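Local coordinates for protein thiamine-monophosphate kinase (Aquifex aeolicus, PDB 1VQV) that catalyses the ATP-dependent phosphorylation of thiamine monophosphate to thiamine diphosphate, the active form of vitamin B1, at residues S154-D159 against P235-L240. Sequence-based numbering, arbitrary orientation.
Sequences SGTLGD and PLSNEL. With PO4 (phosphate ion), chain E.
Leu-157 N donates to Pro-235 O (2.9 Å), the backbone bond that ties two helix-leading loops together in the C-terminal half of this PurM-like kinase. One loop runs from strand 150-153 into helix 159-168; the other ends in the N-cap of helix 238-246. Beside that bond the Pro-235 ring lies against the backbone of Gly-155 and Thr-156, its CB 3.3 Å from Gly-155 O, while Leu-157 CG approaches Pro-235 CG. Further along, Thr-156 turns OG1 between its backbone N and carbonyl carbon (chi1 60°), where the hydroxyl packs on Ser-237 CB and donates to Asp-159 OD1 (2.8 Å), meeting that oxygen from above the carboxylate plane. The other carboxylate oxygen, Asp-159 OD2, lies 2.9 Å from Ser-237 OG. Between the loops, one water donates to Leu-157 O and Asp-159 OD1 and accepts from Ser-237 N at 2.8 Å. The same serine's OG accepts from Leu-240 N, capping helix 238-246. Leu-240, with CG anti to its backbone N (chi1 177°), brings CD2 against Leu-157 O and Gly-158 CA, the latter 3.7 Å from CD2. A phosphate ion, probably from the crystallisation liquor, sits at the start of helix 238-246. In the second shell, Arg-184 of helix 176-186 forms a salt bridge with Asp-159 OD2, probably favouring the charged carboxylate. Leu-157 also touches Asp-261, and its side chain is about 9 Å from that of the substrate-binding Glu-260, which places the junction near the substrate site. Asp-261 OD2 in turn accepts from Gly-158 N.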
loop_
_atom_site.group_PDB
_atom_site.type_symbol
_atom_site.label_atom_id
_atom_site.label_comp_id
_atom_site.label_asym_id
_atom_site.label_seq_id
_atom_site.Cartn_x
_atom_site.Cartn_y
_atom_site.Cartn_z
ATOM N N SER B 154 26.115 6.035 -7.448
ATOM C CA SER B 154 26.661 6.014 -6.100
ATOM C C SER B 154 27.106 4.596 -5.813
ATOM O O SER B 154 26.713 3.674 -6.515
ATOM C CB SER B 154 25.611 6.452 -5.077
ATOM O OG SER B 154 24.445 5.666 -5.172
ATOM N N GLY B 155 27.942 4.430 -4.793
ATOM C CA GLY B 155 28.417 3.110 -4.428
ATOM C C GLY B 155 28.992 2.325 -5.586
ATOM O O GLY B 155 29.500 2.899 -6.552
ATOM N N THR B 156 28.911 1.003 -5.475
ATOM C CA THR B 156 29.408 0.076 -6.496
ATOM C C THR B 156 28.225 -0.698 -7.080
ATOM O O THR B 156 27.112 -0.599 -6.575
ATOM C CB THR B 156 30.450 -0.914 -5.884
ATOM O OG1 THR B 156 29.849 -1.677 -4.822
ATOM C CG2 THR B 156 31.635 -0.143 -5.307
ATOM N N LEU B 157 28.449 -1.460 -8.142
ATOM C CA LEU B 157 27.344 -2.192 -8.732
ATOM C C LEU B 157 27.638 -3.671 -8.837
ATOM O O LEU B 157 28.803 -4.068 -8.948
ATOM C CB LEU B 157 27.037 -1.639 -10.117
ATOM C CG LEU B 157 26.845 -0.123 -10.195
ATOM C CD1 LEU B 157 26.966 0.288 -11.641
ATOM C CD2 LEU B 157 25.507 0.305 -9.595
ATOM N N GLY B 158 26.569 -4.474 -8.787
ATOM C CA GLY B 158 26.678 -5.917 -8.902
ATOM C C GLY B 158 26.609 -6.688 -7.598
ATOM O O GLY B 158 26.279 -7.876 -7.582
ATOM N N ASP B 159 26.903 -6.009 -6.495
ATOM C CA ASP B 159 26.904 -6.641 -5.174
ATOM C C ASP B 159 25.640 -7.410 -4.806
ATOM O O ASP B 159 25.717 -8.568 -4.406
ATOM C CB ASP B 159 27.216 -5.589 -4.104
ATOM C CG ASP B 159 28.567 -4.926 -4.326
ATOM O OD1 ASP B 159 28.725 -4.184 -5.312
ATOM O OD2 ASP B 159 29.483 -5.163 -3.525
ATOM N N PRO B 235 32.023 1.403 -11.085
ATOM C CA PRO B 235 32.465 1.154 -9.706
ATOM C C PRO B 235 32.261 -0.287 -9.275
ATOM O O PRO B 235 31.137 -0.764 -9.119
ATOM C CB PRO B 235 31.631 2.134 -8.893
ATOM C CG PRO B 235 30.360 2.200 -9.679
ATOM C CD PRO B 235 30.831 2.268 -11.105
ATOM N N LEU B 236 33.380 -0.966 -9.081
ATOM C CA LEU B 236 33.380 -2.355 -8.695
ATOM C C LEU B 236 33.952 -2.559 -7.317
ATOM O O LEU B 236 35.045 -2.095 -7.008
ATOM C CB LEU B 236 34.188 -3.155 -9.697
ATOM C CG LEU B 236 33.497 -3.675 -10.958
ATOM C CD1 LEU B 236 32.570 -2.655 -11.582
ATOM C CD2 LEU B 236 34.588 -4.100 -11.906
ATOM N N SER B 237 33.196 -3.273 -6.496
ATOM C CA SER B 237 33.600 -3.557 -5.130
ATOM C C SER B 237 34.579 -4.719 -5.059
ATOM O O SER B 237 34.624 -5.570 -5.952
ATOM C CB SER B 237 32.365 -3.859 -4.277
ATOM O OG SER B 237 32.395 -5.177 -3.759
ATOM N N ASN B 238 35.356 -4.737 -3.980
ATOM C CA ASN B 238 36.350 -5.774 -3.733
ATOM C C ASN B 238 35.783 -7.190 -3.582
ATOM O O ASN B 238 36.374 -8.144 -4.090
ATOM C CB ASN B 238 37.187 -5.395 -2.506
ATOM C CG ASN B 238 38.253 -4.342 -2.828
ATOM O OD1 ASN B 238 37.949 -3.160 -3.091
ATOM N ND2 ASN B 238 39.513 -4.770 -2.820
ATOM N N GLU B 239 34.655 -7.338 -2.892
ATOM C CA GLU B 239 34.065 -8.660 -2.734
ATOM C C GLU B 239 33.398 -9.156 -4.023
ATOM O O GLU B 239 33.332 -10.363 -4.265
ATOM C CB GLU B 239 33.091 -8.683 -1.551
ATOM C CG GLU B 239 32.471 -7.349 -1.170
ATOM C CD GLU B 239 33.461 -6.383 -0.547
ATOM O OE1 GLU B 239 34.077 -6.711 0.494
ATOM O OE2 GLU B 239 33.611 -5.279 -1.102
ATOM N N LEU B 240 32.926 -8.230 -4.859
ATOM C CA LEU B 240 32.322 -8.630 -6.121
ATOM C C LEU B 240 33.458 -9.150 -6.997
ATOM O O LEU B 240 33.298 -10.113 -7.756
ATOM C CB LEU B 240 31.621 -7.467 -6.825
ATOM C CG LEU B 240 31.048 -7.879 -8.194
ATOM C CD1 LEU B 240 30.105 -9.037 -8.012
ATOM C CD2 LEU B 240 30.322 -6.722 -8.844
HETATM P P PO4 E . 34.544 -1.908 -1.003
HETATM O O1 PO4 E . 35.732 -2.030 -1.873
HETATM O O2 PO4 E . 33.943 -0.569 -1.174
HETATM O O3 PO4 E . 33.556 -2.934 -1.370
HETATM O O4 PO4 E . 34.945 -2.099 0.411
HETATM O O HOH W 1 30.582 -4.151 -7.196
#